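Local coordinates for protein enolase-phosphatase E1 (PDB 2G80) that probably catalyses the magnesium-dependent enolization and dephosphorylation of 2,3-diketo-5-methylthiopentyl-1-phosphate to an acireductone in the methionine salvage pathway, at residues 115-120 with 151-156; 54-59 with 106-111; 195-200 with 223-228. All coordinates share one frame; numbering follows the deposited sequence.

Interaction 1. Residues 115-120 with 151-156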
ATOM      1  N   HIS A 115       4.443  10.821 -11.153  1.00 36.05           N
ATOM      2  CA  HIS A 115       4.233  12.151 -11.707  1.00 38.36           C
ATOM      3  C   HIS A 115       3.006  12.789 -11.067  1.00 36.94           C
ATOM      4  O   HIS A 115       3.026  13.977 -10.819  1.00 38.05           O
ATOM      5  CB  HIS A 115       4.112  12.129 -13.257  1.00 41.46           C
ATOM      6  CG  HIS A 115       3.791  13.468 -13.859  1.00 50.33           C
ATOM      7  ND1 HIS A 115       4.737  14.463 -13.998  1.00 56.80           N
ATOM      8  CD2 HIS A 115       2.626  13.989 -14.328  1.00 59.98           C
ATOM      9  CE1 HIS A 115       4.171  15.531 -14.532  1.00 55.45           C
ATOM     10  NE2 HIS A 115       2.893  15.272 -14.746  1.00 55.52           N
ATOM     11  N   GLY A 116       1.942  12.017 -10.863  1.00 37.83           N
ATOM     12  CA  GLY A 116       0.736  12.490 -10.148  1.00 38.84           C
ATOM     13  C   GLY A 116       1.059  13.014  -8.745  1.00 37.95           C
ATOM     14  O   GLY A 116       0.658  14.110  -8.376  1.00 35.77           O
ATOM     15  N   TYR A 117       1.804  12.228  -7.979  1.00 36.15           N
ATOM     16  CA  TYR A 117       2.253  12.650  -6.651  1.00 35.94           C
ATOM     17  C   TYR A 117       3.189  13.878  -6.694  1.00 40.44           C
ATOM     18  O   TYR A 117       2.942  14.877  -5.994  1.00 37.37           O
ATOM     19  CB  TYR A 117       2.960  11.520  -5.954  1.00 34.93           C
ATOM     20  CG  TYR A 117       2.073  10.407  -5.406  1.00 31.24           C
ATOM     21  CD1 TYR A 117       1.176  10.659  -4.382  1.00 38.94           C
ATOM     22  CD2 TYR A 117       2.220   9.078  -5.837  1.00 30.33           C
ATOM     23  CE1 TYR A 117       0.386   9.633  -3.832  1.00 34.70           C
ATOM     24  CE2 TYR A 117       1.457   8.037  -5.293  1.00 27.39           C
ATOM     25  CZ  TYR A 117       0.525   8.331  -4.275  1.00 32.95           C
ATOM     26  OH  TYR A 117      -0.282   7.363  -3.695  1.00 32.61           O
ATOM     27  N   GLU A 118       4.221  13.812  -7.546  1.00 40.66           N
ATOM     28  CA  GLU A 118       5.230  14.904  -7.683  1.00 43.12           C
ATOM     29  C   GLU A 118       4.693  16.226  -8.175  1.00 42.42           C
ATOM     30  O   GLU A 118       5.195  17.283  -7.785  1.00 41.90           O
ATOM     31  CB  GLU A 118       6.365  14.479  -8.598  1.00 43.90           C
ATOM     32  CG  GLU A 118       7.273  13.454  -7.988  1.00 47.57           C
ATOM     33  CD  GLU A 118       8.202  12.759  -9.006  1.00 51.10           C
ATOM     34  OE1 GLU A 118       8.337  13.257 -10.148  1.00 56.86           O
ATOM     35  OE2 GLU A 118       8.798  11.716  -8.637  1.00 55.39           O
ATOM     36  N   SER A 119       3.707  16.160  -9.067  1.00 42.28           N
ATOM     37  CA  SER A 119       3.000  17.338  -9.554  1.00 41.12           C
ATOM     38  C   SER A 119       1.907  17.882  -8.599  1.00 42.17           C
ATOM     39  O   SER A 119       1.306  18.922  -8.899  1.00 41.36           O
ATOM     40  CB  SER A 119       2.374  17.048 -10.926  1.00 40.02           C
ATOM     41  OG  SER A 119       1.440  15.996 -10.868  1.00 44.23           O
ATOM     42  N   GLY A 120       1.634  17.189  -7.487  1.00 43.06           N
ATOM     43  CA  GLY A 120       0.618  17.605  -6.528  1.00 42.28           C
ATOM     44  C   GLY A 120      -0.787  17.245  -6.927  1.00 43.08           C
ATOM     45  O   GLY A 120      -1.744  17.696  -6.278  1.00 44.51           O
ATOM     46  N   GLN A 151       4.850   1.615  -2.201  1.00 41.18           N
ATOM     47  CA  GLN A 151       4.660   1.991  -0.791  1.00 36.87           C
ATOM     48  C   GLN A 151       5.487   3.234  -0.472  1.00 37.41           C
ATOM     49  O   GLN A 151       4.971   4.188   0.096  1.00 37.37           O
ATOM     50  CB  GLN A 151       5.100   0.848   0.123  1.00 37.77           C
ATOM     51  CG  GLN A 151       4.280  -0.439   0.020  1.00 37.12           C
ATOM     52  CD  GLN A 151       4.850  -1.574   0.860  1.00 38.79           C
ATOM     53  OE1 GLN A 151       5.432  -1.346   1.924  1.00 45.32           O
ATOM     54  NE2 GLN A 151       4.655  -2.802   0.407  1.00 35.53           N
ATOM     55  N   LYS A 152       6.773   3.208  -0.831  1.00 37.18           N
ATOM     56  CA  LYS A 152       7.676   4.338  -0.610  1.00 41.74           C
ATOM     57  C   LYS A 152       7.175   5.647  -1.247  1.00 39.93           C
ATOM     58  O   LYS A 152       7.283   6.723  -0.651  1.00 40.77           O
ATOM     59  CB  LYS A 152       9.075   4.031  -1.143  1.00 41.57           C
ATOM     60  CG  LYS A 152       9.871   3.066  -0.330  1.00 47.12           C
ATOM     61  CD  LYS A 152      11.240   2.833  -0.992  1.00 47.25           C
ATOM     62  CE  LYS A 152      12.081   1.761  -0.247  1.00 51.10           C
ATOM     63  NZ  LYS A 152      13.429   1.543  -0.854  1.00 50.72           N
ATOM     64  N   LEU A 153       6.648   5.517  -2.459  1.00 38.64           N
ATOM     65  CA  LEU A 153       6.028   6.601  -3.194  1.00 39.63           C
ATOM     66  C   LEU A 153       4.794   7.118  -2.448  1.00 40.07           C
ATOM     67  O   LEU A 153       4.647   8.332  -2.235  1.00 40.94           O
ATOM     68  CB  LEU A 153       5.682   6.098  -4.606  1.00 44.04           C
ATOM     69  CG  LEU A 153       5.274   7.124  -5.643  1.00 42.58           C
ATOM     70  CD1 LEU A 153       6.458   8.074  -5.939  1.00 42.71           C
ATOM     71  CD2 LEU A 153       4.754   6.369  -6.874  1.00 41.83           C
ATOM     72  N   LEU A 154       3.924   6.212  -1.988  1.00 40.77           N
ATOM     73  CA  LEU A 154       2.730   6.603  -1.160  1.00 38.54           C
ATOM     74  C   LEU A 154       3.097   7.375   0.109  1.00 39.28           C
ATOM     75  O   LEU A 154       2.505   8.422   0.402  1.00 42.15           O
ATOM     76  CB  LEU A 154       1.913   5.359  -0.769  1.00 37.04           C
ATOM     77  CG  LEU A 154       0.553   5.549  -0.071  1.00 43.14           C
ATOM     78  CD1 LEU A 154      -0.436   4.407  -0.416  1.00 44.80           C
ATOM     79  CD2 LEU A 154       0.614   5.766   1.458  1.00 48.23           C
ATOM     80  N   PHE A 155       4.051   6.840   0.881  1.00 36.50           N
ATOM     81  CA  PHE A 155       4.517   7.499   2.106  1.00 34.30           C
ATOM     82  C   PHE A 155       5.386   8.724   1.904  1.00 34.24           C
ATOM     83  O   PHE A 155       5.622   9.453   2.868  1.00 34.82           O
ATOM     84  CB  PHE A 155       5.153   6.485   3.082  1.00 37.82           C
ATOM     85  CG  PHE A 155       4.153   5.515   3.638  1.00 32.47           C
ATOM     86  CD1 PHE A 155       3.200   5.951   4.545  1.00 35.41           C
ATOM     87  CD2 PHE A 155       4.123   4.202   3.229  1.00 38.92           C
ATOM     88  CE1 PHE A 155       2.241   5.078   5.071  1.00 39.24           C
ATOM     89  CE2 PHE A 155       3.162   3.329   3.733  1.00 31.34           C
ATOM     90  CZ  PHE A 155       2.222   3.782   4.674  1.00 39.73           C
ATOM     91  N   GLY A 156       5.865   8.961   0.676  1.00 32.65           N
ATOM     92  CA  GLY A 156       6.584  10.192   0.377  1.00 33.47           C
ATOM     93  C   GLY A 156       5.705  11.413   0.128  1.00 33.32           C
ATOM     94  O   GLY A 156       6.222  12.543   0.132  1.00 33.99           O
TER
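Y117 and L153 mark the nearest approach of the two helical backbones, with Y117 CA 7.9 Å from L153 CA, a gap filled by side chains. The Y117 ring does most of the filling. Its CG lies anti to the carbonyl carbon (chi1 -75°), which sends the ring toward helix 148-156, and its CD2 comes within 3.6 Å of L153 CG. The two side chains cross obliquely: the branch of L153, CG and CD2 together, lies along the CD2 and CE2 side of the ring, while the backbone O of L153 sits over one ring face. At the far end Y117 OH reaches the next residue, lying 4.0 Å from L154 CA and 4.1 Å from L154 CG, so the hydroxyl is laid against carbon here. Behind the tyrosine the helix comes to its end. S119 OG donates to H115 O at 2.6 Å while S119 N reaches the same oxygen from the opposite face of the carbonyl plane, and G120, with positive phi, closes a Schellman motif. F47 and L52 of helix 46-65 also touch the Y117 side chain. L154 lies about 6 Å, side chain to side chain, from the magnesium ligand E39, placing this contact near the active site, where the helical cap meets the Rossmann-like core as in capped HAD phosphatases.

Interaction 2. Residues 54-59 with 106-111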
ATOM      1  N   PRO A  54      -8.803   5.583 -11.165  1.00 43.72           N
ATOM      2  CA  PRO A  54      -9.332   6.622 -12.096  1.00 42.42           C
ATOM      3  C   PRO A  54      -8.295   7.619 -12.583  1.00 39.21           C
ATOM      4  O   PRO A  54      -8.304   7.986 -13.747  1.00 38.14           O
ATOM      5  CB  PRO A  54     -10.412   7.324 -11.263  1.00 44.21           C
ATOM      6  CG  PRO A  54     -10.824   6.304 -10.297  1.00 43.77           C
ATOM      7  CD  PRO A  54      -9.590   5.575  -9.915  1.00 44.88           C
ATOM      8  N   TYR A  55      -7.404   8.049 -11.692  1.00 38.89           N
ATOM      9  CA  TYR A  55      -6.301   8.930 -12.063  1.00 35.17           C
ATOM     10  C   TYR A  55      -5.466   8.272 -13.193  1.00 34.19           C
ATOM     11  O   TYR A  55      -5.159   8.908 -14.224  1.00 35.01           O
ATOM     12  CB  TYR A  55      -5.416   9.318 -10.824  1.00 32.12           C
ATOM     13  CG  TYR A  55      -4.292  10.207 -11.220  1.00 34.40           C
ATOM     14  CD1 TYR A  55      -4.466  11.594 -11.293  1.00 32.04           C
ATOM     15  CD2 TYR A  55      -3.067   9.662 -11.674  1.00 33.22           C
ATOM     16  CE1 TYR A  55      -3.395  12.447 -11.749  1.00 32.03           C
ATOM     17  CE2 TYR A  55      -2.023  10.490 -12.132  1.00 29.88           C
ATOM     18  CZ  TYR A  55      -2.186  11.877 -12.162  1.00 32.84           C
ATOM     19  OH  TYR A  55      -1.153  12.700 -12.623  1.00 35.40           O
ATOM     20  N   PHE A  56      -5.089   7.021 -12.972  1.00 34.68           N
ATOM     21  CA  PHE A  56      -4.311   6.249 -13.946  1.00 35.90           C
ATOM     22  C   PHE A  56      -5.059   5.995 -15.272  1.00 38.04           C
ATOM     23  O   PHE A  56      -4.485   6.230 -16.354  1.00 38.00           O
ATOM     24  CB  PHE A  56      -3.831   4.931 -13.314  1.00 35.40           C
ATOM     25  CG  PHE A  56      -3.204   3.995 -14.283  1.00 37.70           C
ATOM     26  CD1 PHE A  56      -1.901   4.212 -14.710  1.00 35.36           C
ATOM     27  CD2 PHE A  56      -3.921   2.900 -14.797  1.00 36.19           C
ATOM     28  CE1 PHE A  56      -1.306   3.354 -15.614  1.00 41.54           C
ATOM     29  CE2 PHE A  56      -3.335   2.033 -15.712  1.00 38.45           C
ATOM     30  CZ  PHE A  56      -2.012   2.267 -16.126  1.00 36.30           C
ATOM     31  N   THR A  57      -6.312   5.523 -15.187  1.00 39.33           N
ATOM     32  CA  THR A  57      -7.123   5.246 -16.394  1.00 42.16           C
ATOM     33  C   THR A  57      -7.427   6.517 -17.208  1.00 43.46           C
ATOM     34  O   THR A  57      -7.498   6.440 -18.445  1.00 47.05           O
ATOM     35  CB  THR A  57      -8.413   4.425 -16.108  1.00 42.80           C
ATOM     36  OG1 THR A  57      -9.284   5.144 -15.230  1.00 50.32           O
ATOM     37  CG2 THR A  57      -8.078   3.070 -15.492  1.00 43.10           C
ATOM     38  N   ASN A  58      -7.596   7.673 -16.544  1.00 43.07           N
ATOM     39  CA  ASN A  58      -7.758   8.956 -17.267  1.00 41.54           C
ATOM     40  C   ASN A  58      -6.472   9.352 -18.018  1.00 40.34           C
ATOM     41  O   ASN A  58      -6.551   9.991 -19.057  1.00 40.57           O
ATOM     42  CB  ASN A  58      -8.171  10.108 -16.342  1.00 43.04           C
ATOM     43  CG  ASN A  58      -9.555   9.886 -15.653  1.00 56.52           C
ATOM     44  OD1 ASN A  58     -10.368   9.033 -16.060  1.00 55.06           O
ATOM     45  ND2 ASN A  58      -9.791  10.638 -14.565  1.00 49.68           N
ATOM     46  N   LYS A  59      -5.303   8.992 -17.494  1.00 39.29           N
ATOM     47  CA  LYS A  59      -3.995   9.281 -18.163  1.00 41.28           C
ATOM     48  C   LYS A  59      -3.586   8.303 -19.307  1.00 41.32           C
ATOM     49  O   LYS A  59      -2.824   8.686 -20.173  1.00 41.39           O
ATOM     50  CB  LYS A  59      -2.852   9.325 -17.128  1.00 40.80           C
ATOM     51  CG  LYS A  59      -2.854  10.495 -16.157  1.00 40.71           C
ATOM     52  CD  LYS A  59      -2.564  11.832 -16.848  1.00 48.33           C
ATOM     53  CE  LYS A  59      -2.421  12.989 -15.864  1.00 51.08           C
ATOM     54  NZ  LYS A  59      -3.650  13.236 -15.075  1.00 59.34           N
ATOM     55  N   LYS A 106       1.803  -2.599 -13.209  1.00 38.98           N
ATOM     56  CA  LYS A 106       2.283  -1.972 -11.973  1.00 40.54           C
ATOM     57  C   LYS A 106       3.399  -0.972 -12.190  1.00 40.17           C
ATOM     58  O   LYS A 106       3.431   0.068 -11.515  1.00 43.02           O
ATOM     59  CB  LYS A 106       2.698  -3.004 -10.913  1.00 41.74           C
ATOM     60  CG  LYS A 106       1.614  -4.050 -10.518  1.00 47.02           C
ATOM     61  CD  LYS A 106       0.222  -3.436 -10.438  1.00 55.41           C
ATOM     62  CE  LYS A 106      -0.875  -4.347  -9.917  1.00 59.20           C
ATOM     63  NZ  LYS A 106      -2.141  -3.505  -9.864  1.00 59.22           N
ATOM     64  N   GLN A 107       4.299  -1.273 -13.122  1.00 39.25           N
ATOM     65  CA  GLN A 107       5.338  -0.325 -13.498  1.00 37.51           C
ATOM     66  C   GLN A 107       4.735   0.881 -14.195  1.00 35.49           C
ATOM     67  O   GLN A 107       5.120   2.006 -13.911  1.00 35.24           O
ATOM     68  CB  GLN A 107       6.357  -0.955 -14.423  1.00 37.62           C
ATOM     69  CG  GLN A 107       7.224  -1.984 -13.737  1.00 40.45           C
ATOM     70  CD  GLN A 107       8.067  -2.711 -14.722  1.00 44.83           C
ATOM     71  OE1 GLN A 107       8.679  -2.093 -15.597  1.00 46.33           O
ATOM     72  NE2 GLN A 107       8.091  -4.034 -14.617  1.00 49.66           N
ATOM     73  N   LEU A 108       3.816   0.643 -15.126  1.00 32.32           N
ATOM     74  CA  LEU A 108       3.177   1.762 -15.821  1.00 33.40           C
ATOM     75  C   LEU A 108       2.423   2.659 -14.826  1.00 33.29           C
ATOM     76  O   LEU A 108       2.520   3.889 -14.931  1.00 31.09           O
ATOM     77  CB  LEU A 108       2.257   1.279 -16.927  1.00 32.78           C
ATOM     78  CG  LEU A 108       1.677   2.347 -17.844  1.00 33.25           C
ATOM     79  CD1 LEU A 108       2.796   3.101 -18.580  1.00 39.42           C
ATOM     80  CD2 LEU A 108       0.693   1.686 -18.791  1.00 32.44           C
ATOM     81  N   GLN A 109       1.703   2.017 -13.898  1.00 31.73           N
ATOM     82  CA  GLN A 109       1.035   2.680 -12.770  1.00 35.14           C
ATOM     83  C   GLN A 109       1.987   3.484 -11.893  1.00 36.15           C
ATOM     84  O   GLN A 109       1.668   4.594 -11.523  1.00 35.52           O
ATOM     85  CB  GLN A 109       0.303   1.658 -11.901  1.00 34.86           C
ATOM     86  CG  GLN A 109      -0.946   1.180 -12.584  1.00 36.88           C
ATOM     87  CD  GLN A 109      -1.700   0.105 -11.853  1.00 40.53           C
ATOM     88  OE1 GLN A 109      -1.138  -0.669 -11.075  1.00 38.90           O
ATOM     89  NE2 GLN A 109      -3.001   0.026 -12.143  1.00 38.25           N
ATOM     90  N   GLY A 110       3.144   2.899 -11.578  1.00 38.72           N
ATOM     91  CA  GLY A 110       4.188   3.539 -10.811  1.00 37.99           C
ATOM     92  C   GLY A 110       4.651   4.820 -11.471  1.00 41.17           C
ATOM     93  O   GLY A 110       4.741   5.852 -10.811  1.00 41.18           O
ATOM     94  N   TYR A 111       4.934   4.738 -12.775  1.00 38.77           N
ATOM     95  CA  TYR A 111       5.378   5.873 -13.562  1.00 38.00           C
ATOM     96  C   TYR A 111       4.340   7.024 -13.550  1.00 36.43           C
ATOM     97  O   TYR A 111       4.683   8.178 -13.317  1.00 35.63           O
ATOM     98  CB  TYR A 111       5.647   5.408 -15.007  1.00 39.71           C
ATOM     99  CG  TYR A 111       6.061   6.499 -15.943  1.00 38.82           C
ATOM    100  CD1 TYR A 111       7.425   6.837 -16.097  1.00 39.78           C
ATOM    101  CD2 TYR A 111       5.111   7.205 -16.672  1.00 37.62           C
ATOM    102  CE1 TYR A 111       7.815   7.858 -16.948  1.00 41.14           C
ATOM    103  CE2 TYR A 111       5.496   8.249 -17.540  1.00 44.51           C
ATOM    104  CZ  TYR A 111       6.850   8.564 -17.670  1.00 37.93           C
ATOM    105  OH  TYR A 111       7.239   9.562 -18.530  1.00 42.35           O
TER
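F56 and Q109 meet at about a right angle, the aromatic ring lying under the aliphatic part of the glutamine. Q109 CG stands almost exactly over the ring centre, 3.7 Å from the F56 centroid and 7° off the ring normal, a textbook CH-pi contact. Beyond CG the glutamine chain runs on extended, and its amide plane is turned 82° from the ring, with Q109 NE2 4.0 Å from F56 CD2. The ring also comes close to the backbone, F56 CE1 lying 3.7 Å from Q109 N. L108 takes the edge instead of the face: its CG lies in the ring plane, and F56 CZ is 3.8 Å from L108 CD2. One phenylalanine therefore fills the angle between two consecutive residues, its CG swung anti to the backbone N (chi1 172°) to point the ring at helix 103-118. Both helices belong to the helical cap inserted between the first two core strands, 33-36 and 140-143, as in C1-capped HAD hydrolases. Within this bundle I92 and V96 of helix 85-97 also touch F56, as do L105 and W113 of helix 103-118. With an alanine at F56, Q109 CG would probably lose its ring face and L108 its edge contact, opening a gap between the two helices. The outer end of Q109 is fixed from its own helix: K106 NZ donates to Q109 OE1 at 3.2 Å, in the carbonyl plane and on a lone pair, which limits rotation of the amide. L108 is packed further by V73, I76 and L77 of helix 72-78.

Interaction 3. Residues 195-200 with 223-228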
ATOM      1  N   ASN A 195       9.392 -15.050   7.308  1.00 30.68           N
ATOM      2  CA  ASN A 195      10.308 -14.299   6.450  1.00 31.22           C
ATOM      3  C   ASN A 195      10.508 -12.873   6.958  1.00 31.46           C
ATOM      4  O   ASN A 195      11.638 -12.401   7.035  1.00 34.22           O
ATOM      5  CB  ASN A 195       9.863 -14.289   4.972  1.00 29.89           C
ATOM      6  CG  ASN A 195       9.849 -15.687   4.323  1.00 39.33           C
ATOM      7  OD1 ASN A 195      10.563 -16.609   4.742  1.00 39.22           O
ATOM      8  ND2 ASN A 195       9.033 -15.839   3.288  1.00 33.33           N
ATOM      9  N   ILE A 196       9.428 -12.203   7.351  1.00 34.19           N
ATOM     10  CA  ILE A 196       9.500 -10.817   7.888  1.00 32.59           C
ATOM     11  C   ILE A 196      10.220 -10.771   9.241  1.00 33.44           C
ATOM     12  O   ILE A 196      11.000  -9.839   9.475  1.00 29.29           O
ATOM     13  CB  ILE A 196       8.094 -10.165   7.972  1.00 36.06           C
ATOM     14  CG1 ILE A 196       7.542  -9.961   6.549  1.00 34.85           C
ATOM     15  CG2 ILE A 196       8.102  -8.791   8.805  1.00 33.18           C
ATOM     16  CD1 ILE A 196       6.078  -9.545   6.514  1.00 34.53           C
ATOM     17  N   LEU A 197       9.949 -11.734  10.129  1.00 34.39           N
ATOM     18  CA  LEU A 197      10.650 -11.798  11.448  1.00 37.97           C
ATOM     19  C   LEU A 197      12.168 -11.958  11.274  1.00 35.26           C
ATOM     20  O   LEU A 197      12.928 -11.310  11.978  1.00 35.80           O
ATOM     21  CB  LEU A 197      10.091 -12.903  12.381  1.00 37.11           C
ATOM     22  CG  LEU A 197       8.705 -12.685  12.989  1.00 40.24           C
ATOM     23  CD1 LEU A 197       8.235 -13.957  13.682  1.00 39.28           C
ATOM     24  CD2 LEU A 197       8.694 -11.487  13.952  1.00 41.65           C
ATOM     25  N   ARG A 198      12.577 -12.819  10.350  1.00 34.54           N
ATOM     26  CA  ARG A 198      14.002 -12.980   9.961  1.00 36.79           C
ATOM     27  C   ARG A 198      14.613 -11.628   9.568  1.00 38.60           C
ATOM     28  O   ARG A 198      15.659 -11.252  10.097  1.00 41.84           O
ATOM     29  CB  ARG A 198      14.141 -13.913   8.757  1.00 35.35           C
ATOM     30  CG  ARG A 198      15.542 -14.372   8.477  1.00 40.72           C
ATOM     31  CD  ARG A 198      15.866 -14.441   7.004  1.00 35.91           C
ATOM     32  NE  ARG A 198      14.993 -15.314   6.248  1.00 44.42           N
ATOM     33  CZ  ARG A 198      14.111 -14.974   5.293  1.00 43.21           C
ATOM     34  NH1 ARG A 198      13.903 -13.721   4.886  1.00 44.25           N
ATOM     35  NH2 ARG A 198      13.415 -15.948   4.717  1.00 41.07           N
ATOM     36  N   ASP A 199      13.935 -10.907   8.665  1.00 39.59           N
ATOM     37  CA  ASP A 199      14.422  -9.601   8.153  1.00 41.78           C
ATOM     38  C   ASP A 199      14.317  -8.473   9.187  1.00 42.03           C
ATOM     39  O   ASP A 199      15.137  -7.578   9.181  1.00 41.61           O
ATOM     40  CB  ASP A 199      13.702  -9.202   6.845  1.00 40.72           C
ATOM     41  CG  ASP A 199      13.960 -10.203   5.693  1.00 48.02           C
ATOM     42  OD1 ASP A 199      15.044 -10.825   5.660  1.00 40.74           O
ATOM     43  OD2 ASP A 199      13.089 -10.341   4.798  1.00 52.35           O
ATOM     44  N   ILE A 200      13.300  -8.516  10.039  1.00 42.55           N
ATOM     45  CA  ILE A 200      13.129  -7.552  11.143  1.00 45.47           C
ATOM     46  C   ILE A 200      14.201  -7.797  12.246  1.00 46.38           C
ATOM     47  O   ILE A 200      14.778  -6.848  12.763  1.00 46.59           O
ATOM     48  CB  ILE A 200      11.635  -7.577  11.691  1.00 44.62           C
ATOM     49  CG1 ILE A 200      10.738  -6.738  10.774  1.00 45.04           C
ATOM     50  CG2 ILE A 200      11.485  -7.034  13.100  1.00 52.26           C
ATOM     51  CD1 ILE A 200       9.258  -6.691  11.236  1.00 49.21           C
ATOM     52  N   VAL A 223       3.041 -17.795  13.891  1.00 32.91           N
ATOM     53  CA  VAL A 223       4.449 -17.646  14.315  1.00 31.77           C
ATOM     54  C   VAL A 223       4.614 -16.773  15.586  1.00 31.40           C
ATOM     55  O   VAL A 223       5.714 -16.314  15.869  1.00 30.14           O
ATOM     56  CB  VAL A 223       5.377 -17.171  13.149  1.00 30.44           C
ATOM     57  CG1 VAL A 223       5.713 -18.336  12.242  1.00 32.88           C
ATOM     58  CG2 VAL A 223       4.797 -15.957  12.376  1.00 30.92           C
ATOM     59  N   GLY A 224       3.528 -16.571  16.338  1.00 30.42           N
ATOM     60  CA  GLY A 224       3.558 -15.901  17.631  1.00 33.12           C
ATOM     61  C   GLY A 224       3.513 -14.387  17.689  1.00 34.91           C
ATOM     62  O   GLY A 224       3.655 -13.792  18.787  1.00 34.24           O
ATOM     63  N   ILE A 225       3.288 -13.759  16.537  1.00 34.71           N
ATOM     64  CA  ILE A 225       3.215 -12.309  16.463  1.00 33.50           C
ATOM     65  C   ILE A 225       1.860 -11.853  17.056  1.00 31.73           C
ATOM     66  O   ILE A 225       0.825 -12.402  16.696  1.00 25.54           O
ATOM     67  CB  ILE A 225       3.356 -11.802  14.994  1.00 34.45           C
ATOM     68  CG1 ILE A 225       4.690 -12.248  14.349  1.00 29.04           C
ATOM     69  CG2 ILE A 225       3.157 -10.251  14.919  1.00 36.36           C
ATOM     70  CD1 ILE A 225       4.792 -11.864  12.886  1.00 34.83           C
ATOM     71  N   ALA A 226       1.887 -10.831  17.922  1.00 34.07           N
ATOM     72  CA  ALA A 226       0.658 -10.227  18.492  1.00 33.64           C
ATOM     73  C   ALA A 226      -0.105  -9.505  17.358  1.00 33.89           C
ATOM     74  O   ALA A 226       0.481  -9.000  16.409  1.00 33.11           O
ATOM     75  CB  ALA A 226       0.979  -9.286  19.635  1.00 34.07           C
ATOM     76  N   THR A 227      -1.418  -9.508  17.459  1.00 35.50           N
ATOM     77  CA  THR A 227      -2.308  -9.047  16.409  1.00 35.74           C
ATOM     78  C   THR A 227      -3.310  -8.049  16.953  1.00 36.10           C
ATOM     79  O   THR A 227      -3.678  -8.118  18.129  1.00 34.14           O
ATOM     80  CB  THR A 227      -3.134 -10.241  15.850  1.00 36.23           C
ATOM     81  OG1 THR A 227      -3.832 -10.864  16.937  1.00 40.03           O
ATOM     82  CG2 THR A 227      -2.250 -11.243  15.208  1.00 40.39           C
ATOM     83  N   GLY A 228      -3.744  -7.142  16.081  1.00 35.86           N
ATOM     84  CA  GLY A 228      -4.787  -6.144  16.404  1.00 37.53           C
ATOM     85  C   GLY A 228      -5.604  -5.907  15.147  1.00 35.93           C
ATOM     86  O   GLY A 228      -5.006  -5.772  14.060  1.00 33.73           O
TER
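L197 is the residue through which helix 190-200 touches the 223-228 segment, where V223 and I225 receive it. Two positions earlier, the N195 amide bonds outside the contact, ND2 to S184 O, and OD1 to Q191 NE2. I196 follows, touching F179 of strand 177-179. L197 comes next and carries the contact. Its CG is anti to the carbonyl carbon (chi1 -71°), which aims the branched end at I225, and the two side chains meet tip to tip: L197 CD1 lies 4.0 Å from I225 CG1, and L197 CG lies 4.0 Å from I225 CD1. The same L197 CD1 reaches V223 CG2 at 4.2 Å, so this methyl faces both partners from one side, with V223 O also near. R198 and D199 take no part in the contact and form a salt bridge with each other; D199 also touches F179. R198 NH1 donates to D199 OD1 at 3.2 Å with an N-H...acceptor angle of 157°; the oxygen lies in the guanidinium plane, yet the donor comes from above the carboxylate plane. I200 also packs against F179. Around the leucine, V207 of strand 207-211 and A204 touch both L197 and I225, and Y193 joins V223 and I225. Here the helix leading into strand 207-211 packs on the approach to its parallel neighbour, strand 226-230, in the Rossmann-like core. With methyl and methylene groups meeting at van der Waals distance, the contact draws on dispersion and the exclusion of water, and its specificity lies in shape.

Along the chain the three contacts close one after another, interaction 2 first, then 1, then 3. Interactions 1 and 2 share helix 103-118 and have centres 12 Å apart; they touch, L153 CD2 lying 4.0 Å from G110 O. Interaction 2 ties this helix to helix 46-65 inside the cap, and interaction 1 carries it on to helix 148-156 of the core, near the magnesium ligand E39. Interaction 3 lies on the opposite side of the chain's centre, its centre 28 Å from that of interaction 1 and 32 Å from that of interaction 2, where helix 190-200 flanks the parallel sheet at the start of strand 226-230. The set thus runs from cap interior, through the cap-core junction, to the core itself.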